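Local coordinates for putative xanthine dehydrogenase YAGS fad-binding subunit (Escherichia coli, PDB 5G5G), which carries the molybdenum cofactor of a periplasmic aldehyde oxidase, and so probably houses the site where aldehydes are oxidised to carboxylic acids, at residues L204-S209 with V231-P236; Q211-C216 with D464-G469; G448-L453 with S498-S503. One frame throughout, in Å; residues are numbered along the deposited sequence.

Interaction 1. Residues L204-S209 with V231-P236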
loop_
_atom_site.group_PDB
_atom_site.type_symbol
_atom_site.label_atom_id
_atom_site.label_comp_id
_atom_site.label_asym_id
_atom_site.label_seq_id
_atom_site.Cartn_x
_atom_site.Cartn_y
_atom_site.Cartn_z
ATOM N N LEU C 204 17.315 -20.570 -19.259
ATOM C CA LEU C 204 17.050 -19.297 -18.560
ATOM C C LEU C 204 16.750 -19.594 -17.106
ATOM O O LEU C 204 15.930 -20.487 -16.827
ATOM C CB LEU C 204 15.837 -18.667 -19.205
ATOM C CG LEU C 204 15.157 -17.492 -18.510
ATOM C CD1 LEU C 204 16.081 -16.278 -18.389
ATOM C CD2 LEU C 204 13.891 -17.091 -19.210
ATOM N N THR C 205 17.353 -18.850 -16.185
ATOM C CA THR C 205 16.899 -18.835 -14.815
ATOM C C THR C 205 16.399 -17.448 -14.504
ATOM O O THR C 205 17.074 -16.469 -14.831
ATOM C CB THR C 205 18.043 -19.238 -13.835
ATOM O OG1 THR C 205 18.565 -20.508 -14.280
ATOM C CG2 THR C 205 17.538 -19.375 -12.414
ATOM N N LEU C 206 15.189 -17.349 -13.945
ATOM C CA LEU C 206 14.574 -16.070 -13.598
ATOM C C LEU C 206 14.269 -16.087 -12.115
ATOM O O LEU C 206 13.469 -16.926 -11.650
ATOM C CB LEU C 206 13.282 -15.838 -14.383
ATOM C CG LEU C 206 12.765 -14.394 -14.282
ATOM C CD1 LEU C 206 13.440 -13.493 -15.329
ATOM C CD2 LEU C 206 11.271 -14.291 -14.425
ATOM N N TRP C 207 14.869 -15.161 -11.390
ATOM C CA TRP C 207 14.505 -14.877 -10.015
ATOM C C TRP C 207 13.471 -13.776 -10.118
ATOM O O TRP C 207 13.670 -12.753 -10.812
ATOM C CB TRP C 207 15.695 -14.361 -9.242
ATOM C CG TRP C 207 16.769 -15.403 -8.970
ATOM C CD1 TRP C 207 16.958 -16.080 -7.818
ATOM C CD2 TRP C 207 17.790 -15.871 -9.871
ATOM N NE1 TRP C 207 18.047 -16.931 -7.918
ATOM C CE2 TRP C 207 18.582 -16.815 -9.167
ATOM C CE3 TRP C 207 18.163 -15.540 -11.197
ATOM C CZ2 TRP C 207 19.706 -17.460 -9.746
ATOM C CZ3 TRP C 207 19.227 -16.225 -11.776
ATOM C CH2 TRP C 207 20.009 -17.152 -11.061
ATOM N N THR C 208 12.346 -13.947 -9.444
ATOM C CA THR C 208 11.253 -13.014 -9.667
ATOM C C THR C 208 10.375 -12.918 -8.428
ATOM O O THR C 208 10.680 -13.535 -7.386
ATOM C CB THR C 208 10.433 -13.458 -10.934
ATOM O OG1 THR C 208 9.512 -12.434 -11.360
ATOM C CG2 THR C 208 9.695 -14.744 -10.648
ATOM N N SER C 209 9.307 -12.116 -8.551
ATOM C CA SER C 209 8.331 -11.894 -7.497
ATOM C C SER C 209 6.975 -12.301 -8.110
ATOM O O SER C 209 6.434 -11.581 -8.932
ATOM C CB SER C 209 8.348 -10.416 -7.047
ATOM O OG SER C 209 7.531 -10.229 -5.899
ATOM N N VAL C 231 13.426 -23.303 -18.870
ATOM C CA VAL C 231 13.148 -22.146 -17.980
ATOM C C VAL C 231 13.004 -22.637 -16.548
ATOM O O VAL C 231 12.259 -23.605 -16.281
ATOM C CB VAL C 231 11.860 -21.433 -18.362
ATOM C CG1 VAL C 231 11.539 -20.295 -17.357
ATOM C CG2 VAL C 231 11.987 -20.882 -19.777
ATOM N N ARG C 232 13.679 -21.946 -15.633
ATOM C CA ARG C 232 13.596 -22.210 -14.233
ATOM C C ARG C 232 13.171 -20.875 -13.599
ATOM O O ARG C 232 13.764 -19.842 -13.871
ATOM C CB ARG C 232 14.894 -22.703 -13.608
ATOM C CG ARG C 232 14.813 -22.965 -12.099
ATOM C CD ARG C 232 16.087 -23.574 -11.555
ATOM N NE ARG C 232 16.093 -23.721 -10.097
ATOM C CZ ARG C 232 17.133 -24.126 -9.383
ATOM N NH1 ARG C 232 18.331 -24.381 -9.938
ATOM N NH2 ARG C 232 17.031 -24.260 -8.083
ATOM N N ILE C 233 12.132 -20.936 -12.764
ATOM C CA ILE C 233 11.625 -19.765 -12.066
ATOM C C ILE C 233 11.894 -19.935 -10.558
ATOM O O ILE C 233 11.598 -21.011 -9.980
ATOM C CB ILE C 233 10.090 -19.619 -12.319
ATOM C CG1 ILE C 233 9.723 -19.517 -13.808
ATOM C CG2 ILE C 233 9.519 -18.470 -11.525
ATOM C CD1 ILE C 233 10.373 -18.366 -14.549
ATOM N N ILE C 234 12.324 -18.846 -9.902
ATOM C CA ILE C 234 12.687 -18.834 -8.493
ATOM C C ILE C 234 12.051 -17.626 -7.807
ATOM O O ILE C 234 12.232 -16.522 -8.257
ATOM C CB ILE C 234 14.245 -18.781 -8.340
ATOM C CG1 ILE C 234 14.838 -20.003 -9.026
ATOM C CG2 ILE C 234 14.633 -18.658 -6.895
ATOM C CD1 ILE C 234 16.342 -20.023 -9.086
ATOM N N SER C 235 11.184 -17.880 -6.810
ATOM C CA SER C 235 10.559 -16.826 -6.036
ATOM C C SER C 235 10.244 -17.305 -4.589
ATOM O O SER C 235 9.063 -17.513 -4.241
ATOM C CB SER C 235 9.290 -16.373 -6.782
ATOM O OG SER C 235 8.863 -15.130 -6.282
ATOM N N PRO C 236 11.275 -17.492 -3.755
ATOM C CA PRO C 236 11.061 -18.050 -2.412
ATOM C C PRO C 236 10.479 -17.063 -1.435
ATOM O O PRO C 236 9.846 -17.465 -0.461
ATOM C CB PRO C 236 12.486 -18.528 -1.994
ATOM C CG PRO C 236 13.410 -17.589 -2.740
ATOM C CD PRO C 236 12.726 -17.400 -4.076
#
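V231 enters the pairing beside L204, its CG2 packing loosely against L204 CD2 on the face that also carries L206 and I233. The two strands run parallel, and R232 makes the first exchange: its N gives a hydrogen bond to L204 O, and its O receives L206 N at 2.9 Å. The R232 side chain stays extended and leads off the strand pair to a salt bridge with D497, leaving CB as its side-chain contact, near L204 O.

I233 turns back to the buried face. There CD1 packs alongside L206 CB at 3.9 Å, while CG2 meets T208 CG2 at 3.8 Å. The hydroxyl of T208 is engaged elsewhere, with S195.

I234 repeats the backbone exchange, its N bonding L206 O at 2.8 Å and its O accepting T208 N. Its side chain lies beside the W207 indole: CG2 sits 3.6 Å from W207 CD1, and CD1 reaches over the ring in a CH-pi contact, 4.0 Å from the centroid of the five-membered ring and 25° off its normal. I234 CD1 is also 3.6 Å from T205 CG2, which lies over the same indole face, likewise toward the rim.

S235 leaves the regular pattern. With OG anti to the backbone N (chi1 -164°), its hydroxyl donates to T208 O at 2.7 Å, approaching from 45° above the carbonyl plane. S235 OG also bonds N210 N, and one hydroxyl thus ties the T208 carbonyl to an amide of the loop that follows strand 203-208.

This is the parallel strand pair of a beta-alpha-beta crossover: strand 203-208 leads through helix 213-224 into strand 231-234, the outermost strand of its mixed sheet within this chain.

Interaction 2. Residues Q211-C216 with D464-G469. With MCN (pterin cytosine dinucleotide), chain Y.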
loop_
_atom_site.group_PDB
_atom_site.type_symbol
_atom_site.label_atom_id
_atom_site.label_comp_id
_atom_site.label_asym_id
_atom_site.label_seq_id
_atom_site.Cartn_x
_atom_site.Cartn_y
_atom_site.Cartn_z
ATOM N N GLN C 211 3.351 -15.037 -7.590
ATOM C CA GLN C 211 2.509 -15.869 -6.745
ATOM C C GLN C 211 2.349 -17.304 -7.302
ATOM O O GLN C 211 1.945 -18.210 -6.539
ATOM C CB GLN C 211 1.111 -15.248 -6.639
ATOM C CG GLN C 211 1.055 -13.862 -5.988
ATOM C CD GLN C 211 -0.293 -13.177 -5.987
ATOM O OE1 GLN C 211 -0.419 -11.975 -6.243
ATOM N NE2 GLN C 211 -1.336 -13.961 -5.708
ATOM N N MET C 212 2.582 -17.487 -8.596
ATOM C CA MET C 212 2.179 -18.707 -9.338
ATOM C C MET C 212 3.328 -19.190 -10.193
ATOM O O MET C 212 3.498 -18.739 -11.320
ATOM C CB MET C 212 0.973 -18.399 -10.218
ATOM C CG MET C 212 -0.293 -17.994 -9.488
ATOM S SD MET C 212 -0.998 -19.508 -8.776
ATOM C CE MET C 212 -2.504 -18.976 -8.081
ATOM N N ILE C 213 4.173 -20.041 -9.620
ATOM C CA ILE C 213 5.484 -20.382 -10.182
ATOM C C ILE C 213 5.266 -21.097 -11.493
ATOM O O ILE C 213 5.927 -20.783 -12.493
ATOM C CB ILE C 213 6.313 -21.279 -9.239
ATOM C CG1 ILE C 213 6.724 -20.527 -7.951
ATOM C CG2 ILE C 213 7.557 -21.871 -9.923
ATOM C CD1 ILE C 213 7.755 -19.411 -8.197
ATOM N N ASP C 214 4.338 -22.060 -11.499
ATOM C CA ASP C 214 4.184 -22.860 -12.737
ATOM C C ASP C 214 3.580 -22.027 -13.876
ATOM O O ASP C 214 4.008 -22.166 -15.026
ATOM C CB ASP C 214 3.359 -24.117 -12.492
ATOM C CG ASP C 214 3.413 -25.075 -13.664
ATOM O OD1 ASP C 214 4.500 -25.545 -14.058
ATOM O OD2 ASP C 214 2.317 -25.408 -14.135
ATOM N N TRP C 215 2.610 -21.162 -13.577
ATOM C CA TRP C 215 2.006 -20.304 -14.607
ATOM C C TRP C 215 3.082 -19.381 -15.147
ATOM O O TRP C 215 3.137 -19.132 -16.349
ATOM C CB TRP C 215 0.924 -19.406 -14.038
ATOM C CG TRP C 215 -0.353 -20.118 -13.653
ATOM C CD1 TRP C 215 -0.659 -21.443 -13.801
ATOM C CD2 TRP C 215 -1.493 -19.482 -13.101
ATOM N NE1 TRP C 215 -1.951 -21.678 -13.295
ATOM C CE2 TRP C 215 -2.489 -20.471 -12.910
ATOM C CE3 TRP C 215 -1.771 -18.163 -12.736
ATOM C CZ2 TRP C 215 -3.760 -20.160 -12.402
ATOM C CZ3 TRP C 215 -3.034 -17.858 -12.235
ATOM C CH2 TRP C 215 -3.993 -18.861 -12.032
ATOM N N CYS C 216 3.901 -18.844 -14.245
ATOM C CA CYS C 216 5.032 -17.951 -14.683
ATOM C C CYS C 216 5.919 -18.659 -15.675
ATOM O O CYS C 216 6.254 -18.131 -16.749
ATOM C CB CYS C 216 5.838 -17.502 -13.465
ATOM S SG CYS C 216 7.198 -16.345 -13.818
ATOM N N ASP C 464 6.650 -26.154 -5.246
ATOM C CA ASP C 464 6.760 -24.824 -5.851
ATOM C C ASP C 464 5.733 -23.794 -5.302
ATOM O O ASP C 464 5.650 -22.642 -5.776
ATOM C CB ASP C 464 6.686 -24.894 -7.380
ATOM C CG ASP C 464 5.262 -24.966 -7.939
ATOM O OD1 ASP C 464 4.269 -25.096 -7.154
ATOM O OD2 ASP C 464 5.116 -24.935 -9.195
ATOM N N MET C 465 4.949 -24.212 -4.326
ATOM C CA MET C 465 4.080 -23.270 -3.615
ATOM C C MET C 465 4.823 -22.046 -3.123
ATOM O O MET C 465 5.997 -22.139 -2.778
ATOM C CB MET C 465 3.434 -23.979 -2.428
ATOM C CG MET C 465 2.469 -23.129 -1.660
ATOM S SD MET C 465 1.078 -22.557 -2.670
ATOM C CE MET C 465 0.320 -21.515 -1.485
ATOM N N THR C 466 4.150 -20.912 -3.138
ATOM C CA THR C 466 4.721 -19.639 -2.665
ATOM C C THR C 466 4.196 -19.238 -1.298
ATOM O O THR C 466 3.071 -19.659 -0.847
ATOM C CB THR C 466 4.431 -18.517 -3.688
ATOM O OG1 THR C 466 3.011 -18.497 -3.978
ATOM C CG2 THR C 466 5.211 -18.754 -4.930
ATOM N N ASP C 467 5.008 -18.414 -0.649
ATOM C CA ASP C 467 4.653 -17.746 0.603
ATOM C C ASP C 467 4.768 -16.300 0.322
ATOM O O ASP C 467 5.875 -15.763 0.213
ATOM C CB ASP C 467 5.542 -18.179 1.797
ATOM C CG ASP C 467 4.975 -17.720 3.143
ATOM O OD1 ASP C 467 4.299 -16.641 3.146
ATOM O OD2 ASP C 467 5.184 -18.460 4.140
ATOM N N ILE C 468 3.613 -15.629 0.166
ATOM C CA ILE C 468 3.579 -14.196 -0.249
ATOM C C ILE C 468 3.349 -13.318 0.978
ATOM O O ILE C 468 2.952 -12.160 0.855
ATOM C CB ILE C 468 2.547 -13.979 -1.351
ATOM C CG1 ILE C 468 1.105 -14.331 -0.849
ATOM C CG2 ILE C 468 2.873 -14.835 -2.573
ATOM C CD1 ILE C 468 0.019 -14.159 -1.862
ATOM N N GLY C 469 3.625 -13.882 2.162
ATOM C CA GLY C 469 3.291 -13.310 3.470
ATOM C C GLY C 469 2.093 -14.029 4.106
ATOM O O GLY C 469 1.691 -13.713 5.246
HETATM N N1 MCN Y . -4.719 -20.248 6.831
HETATM C C2 MCN Y . -4.721 -21.073 8.045
HETATM N N3 MCN Y . -5.914 -22.005 7.840
HETATM C C4 MCN Y . -6.871 -22.069 6.929
HETATM C C5 MCN Y . -6.574 -21.203 5.736
HETATM C C6 MCN Y . -5.606 -20.335 5.784
HETATM O O2 MCN Y . -4.022 -21.083 8.917
HETATM N N4 MCN Y . -7.916 -22.816 6.901
HETATM C "C1'" MCN Y . -3.759 -19.161 6.936
HETATM C C2D MCN Y . -2.284 -19.659 6.703
HETATM O "O2'" MCN Y . -1.373 -18.792 7.375
HETATM C "C3'" MCN Y . -2.230 -19.498 5.270
HETATM C C4D MCN Y . -2.967 -18.161 4.807
HETATM O O4D MCN Y . -4.004 -18.199 5.902
HETATM O "O3'" MCN Y . -0.910 -19.444 4.618
HETATM C "C5'" MCN Y . -3.663 -18.003 3.587
HETATM O "O5'" MCN Y . -4.149 -19.211 3.052
HETATM P PA MCN Y . -5.247 -19.145 1.959
HETATM O O1A MCN Y . -5.332 -20.540 1.340
HETATM O O2A MCN Y . -6.460 -18.463 2.486
HETATM O O3A MCN Y . -4.596 -18.110 0.799
HETATM P PB MCN Y . -3.575 -18.573 -0.315
HETATM O O1B MCN Y . -4.296 -19.052 -1.500
HETATM O O2B MCN Y . -2.517 -19.431 0.299
HETATM O O3B MCN Y . -2.878 -17.184 -0.555
HETATM C C10 MCN Y . -3.496 -16.215 -1.505
HETATM C "C9'" MCN Y . -4.246 -15.116 -0.839
HETATM C "C8'" MCN Y . -4.961 -14.262 -2.022
HETATM S "S8'" MCN Y . -5.737 -15.036 -3.289
HETATM C "C7'" MCN Y . -4.722 -13.044 -2.010
HETATM S "S7'" MCN Y . -5.250 -11.968 -3.337
HETATM C "C6'" MCN Y . -4.178 -12.289 -0.758
HETATM C C7 MCN Y . -4.176 -13.376 0.419
HETATM O "O9'" MCN Y . -3.493 -14.514 0.082
HETATM N "N5'" MCN Y . -2.696 -12.014 -1.143
HETATM C C4A MCN Y . -1.737 -11.649 -0.052
HETATM N "N8'" MCN Y . -3.431 -12.778 1.548
HETATM C C4B MCN Y . -2.241 -12.178 1.336
HETATM N "N1'" MCN Y . -1.496 -11.772 2.443
HETATM C "C2'" MCN Y . -0.161 -11.365 2.344
HETATM N "N2'" MCN Y . 0.508 -10.986 3.324
HETATM N "N3'" MCN Y . 0.203 -10.919 1.103
HETATM C "C4'" MCN Y . -0.350 -11.166 -0.143
HETATM O "O4'" MCN Y . -0.049 -10.866 -1.314
HETATM O O HOH W 1 3.406 -21.650 -7.170
HETATM O O HOH W 2 2.660 -23.505 -9.150
#
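T466 reaches Q211 through its hydroxyl, OG1 donating to Q211 O at 2.8 Å from 38° above the carbonyl plane. OG1 stands between the backbone N and carbonyl carbon of T466 (chi1 52°), which leaves CG2 beside the backbone N, 3.8 Å from I213 CG1. I213 also packs on D464: its CG1 lies 3.2 Å from D464 O, and the isoleucine and the aspartate side chain slide past each other in opposite directions. At the far end Q211 CG meets I468 CG2 at 4.0 Å, the two side chains crossing at a slant.

Two waters complete the join at the start of helix 213-224. One accepts from I213 N and donates to D464 O; the other accepts from D214 N and donates to D464 OD2 at 2.8 Å.

Further out, S506 meets both T466 OG1 and Q211 NE2, and S503 holds D464 OD1. The Q211 amide is gripped at both ends: OE1 receives G243 N and K245 N, while NE2 also bonds an oxygen of the dioxothiomolybdenum ion. On the cofactor side I468 lays CD1 3.3 Å from O4' of the pterin and brings its carbonyl O 3.0 Å from N3', next to an Asx turn in which G469 N bonds D467 OD1.

Chemically, the first amides of the helix are linked by water to a carbonyl and a carboxylate, a setting that probably favours the charged form of D464, although the nearby D214 carboxylate may work against it. The threonine bond anchors the backbone of a glutamine whose amide bonds an oxygen of the molybdenum group, while I468 and G469 of the threonine's own loop line the pterin.

Interaction 3. Residues G448-L453 with S498-S503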
loop_
_atom_site.group_PDB
_atom_site.type_symbol
_atom_site.label_atom_id
_atom_site.label_comp_id
_atom_site.label_asym_id
_atom_site.label_seq_id
_atom_site.Cartn_x
_atom_site.Cartn_y
_atom_site.Cartn_z
ATOM N N GLY C 448 0.977 -30.787 -5.612
ATOM C CA GLY C 448 1.951 -31.818 -5.274
ATOM C C GLY C 448 3.122 -31.351 -4.442
ATOM O O GLY C 448 3.351 -30.154 -4.283
ATOM N N ALA C 449 3.841 -32.329 -3.906
ATOM C CA ALA C 449 4.963 -32.081 -3.032
ATOM C C ALA C 449 5.881 -33.279 -2.968
ATOM O O ALA C 449 5.490 -34.407 -3.250
ATOM C CB ALA C 449 4.467 -31.724 -1.629
ATOM N N ARG C 450 7.137 -33.025 -2.642
ATOM C CA ARG C 450 8.117 -34.070 -2.384
ATOM C C ARG C 450 8.518 -33.907 -0.922
ATOM O O ARG C 450 8.765 -32.796 -0.469
ATOM C CB ARG C 450 9.314 -33.865 -3.322
ATOM C CG ARG C 450 10.402 -34.885 -3.207
ATOM C CD ARG C 450 11.320 -34.906 -4.453
ATOM N NE ARG C 450 11.782 -33.587 -4.867
ATOM C CZ ARG C 450 11.604 -32.968 -6.048
ATOM N NH1 ARG C 450 10.915 -33.491 -7.067
ATOM N NH2 ARG C 450 12.131 -31.783 -6.212
ATOM N N VAL C 451 8.485 -34.995 -0.165
ATOM C CA VAL C 451 8.853 -34.978 1.262
ATOM C C VAL C 451 9.901 -36.061 1.492
ATOM O O VAL C 451 9.745 -37.193 1.037
ATOM C CB VAL C 451 7.651 -35.217 2.167
ATOM C CG1 VAL C 451 8.037 -35.077 3.653
ATOM C CG2 VAL C 451 6.552 -34.232 1.836
ATOM N N HIS C 452 10.974 -35.691 2.166
ATOM C CA HIS C 452 12.089 -36.618 2.462
ATOM C C HIS C 452 12.253 -36.803 3.958
ATOM O O HIS C 452 12.178 -35.802 4.724
ATOM C CB HIS C 452 13.400 -36.078 2.017
ATOM C CG HIS C 452 13.421 -35.537 0.632
ATOM N ND1 HIS C 452 13.859 -36.289 -0.434
ATOM C CD2 HIS C 452 13.130 -34.316 0.141
ATOM C CE1 HIS C 452 13.841 -35.551 -1.529
ATOM N NE2 HIS C 452 13.416 -34.347 -1.205
ATOM N N LEU C 453 12.453 -38.043 4.383
ATOM C CA LEU C 453 12.928 -38.316 5.747
ATOM C C LEU C 453 14.428 -38.508 5.606
ATOM O O LEU C 453 14.883 -39.477 4.952
ATOM C CB LEU C 453 12.288 -39.567 6.349
ATOM C CG LEU C 453 12.768 -39.974 7.747
ATOM C CD1 LEU C 453 12.413 -38.890 8.770
ATOM C CD2 LEU C 453 12.182 -41.304 8.196
ATOM N N SER C 498 10.609 -23.692 -9.531
ATOM C CA SER C 498 10.049 -24.630 -10.522
ATOM C C SER C 498 10.814 -25.943 -10.619
ATOM O O SER C 498 10.339 -26.896 -11.285
ATOM C CB SER C 498 9.886 -23.987 -11.901
ATOM O OG SER C 498 11.154 -23.646 -12.445
ATOM N N SER C 499 11.958 -26.060 -9.960
ATOM C CA SER C 499 12.574 -27.376 -9.852
ATOM C C SER C 499 11.827 -28.307 -8.851
ATOM O O SER C 499 12.052 -29.502 -8.850
ATOM C CB SER C 499 14.085 -27.278 -9.631
ATOM O OG SER C 499 14.408 -26.908 -8.321
ATOM N N PHE C 500 10.851 -27.785 -8.113
ATOM C CA PHE C 500 10.090 -28.591 -7.155
ATOM C C PHE C 500 8.750 -28.982 -7.748
ATOM O O PHE C 500 8.318 -28.426 -8.743
ATOM C CB PHE C 500 9.819 -27.758 -5.905
ATOM C CG PHE C 500 11.052 -27.275 -5.185
ATOM C CD1 PHE C 500 12.288 -27.971 -5.258
ATOM C CD2 PHE C 500 10.957 -26.150 -4.388
ATOM C CE1 PHE C 500 13.399 -27.515 -4.579
ATOM C CE2 PHE C 500 12.066 -25.698 -3.727
ATOM C CZ PHE C 500 13.275 -26.364 -3.811
ATOM N N PRO C 501 8.020 -29.884 -7.089
ATOM C CA PRO C 501 6.752 -30.287 -7.681
ATOM C C PRO C 501 5.728 -29.190 -7.801
ATOM O O PRO C 501 5.742 -28.223 -7.016
ATOM C CB PRO C 501 6.246 -31.371 -6.697
ATOM C CG PRO C 501 7.497 -32.011 -6.225
ATOM C CD PRO C 501 8.469 -30.848 -6.072
ATOM N N VAL C 502 4.856 -29.326 -8.786
ATOM C CA VAL C 502 3.835 -28.320 -9.065
ATOM C C VAL C 502 2.715 -28.295 -8.010
ATOM O O VAL C 502 1.960 -29.289 -7.820
ATOM C CB VAL C 502 3.227 -28.526 -10.466
ATOM C CG1 VAL C 502 2.122 -27.511 -10.751
ATOM C CG2 VAL C 502 4.330 -28.413 -11.536
ATOM N N SER C 503 2.626 -27.178 -7.304
ATOM C CA SER C 503 1.479 -26.865 -6.448
ATOM C C SER C 503 0.408 -26.062 -7.175
ATOM O O SER C 503 0.607 -25.625 -8.312
ATOM C CB SER C 503 1.973 -26.045 -5.247
ATOM O OG SER C 503 2.163 -24.702 -5.616
HETATM O O HOH W 3 10.157 -31.612 -9.353
#
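G448 N bonds V502 O at 2.8 Å, tilted 30° from the carbonyl plane, a lone backbone link between strand 447-453 and a loop, whose touching parts run 136° apart. Beside it P501 presses its ring against the strand backbone: CB lies 3.8 Å from A449 N, and CG comes 3.7 Å from R450 N.

The same proline then meets the R450 side chain, the two crossing at about a right angle. R450 runs outward from the strand and bends at chi3 (48°), folding its guanidinium over the ring so that P501 CD sits 3.7 Å from NH1, above one face and displaced toward the rim. S499 O and a water both lie at the guanidinium edge, in its plane. The bond from NH2 to S499 O is weak, at 3.5 Å; the water makes a second route, accepting from NH1 at 3.1 Å and donating to S499 O at 2.9 Å. F500 brings CD1 obliquely to NH2.

Stronger partners lie outside the loop. R450 NE forms a salt bridge with E462 on strand 459-462, and NH1 another with E569 on strand 566-574, the strands flanking 447-453 in the sheet.

The arginine charge is probably balanced chiefly by these two glutamates of its own sheet, and they, with the proline, help set how the guanidinium is turned. It also serves the loop carbonyl, directly but weakly and more firmly through water. Across this contact the loop meets the strand through one short but bent backbone bond, proline packing and a hydrated arginine contact.

Along the chain the segments come as 204-209, 211-216, 231-236, 448-453, 464-469 and 498-503, so interaction 2 interleaves with both others, while interaction 1 closes before interaction 3 opens. Centres of interactions 1 and 2 lie about 10 Å apart, those of 2 and 3 about 13 Å, and those of 1 and 3 about 16 Å. Helix 213-224 links the strands of interaction 1 and contributes its first turn to interaction 2, with I213 resting on I233. The 498-503 loop touches both neighbours, through S498 at I233 and S503 at D464. The sheets containing strands 203-208 and 447-453, one in each molybdopterin-binding domain, are thereby joined, with interaction 2 between them at the cofactor.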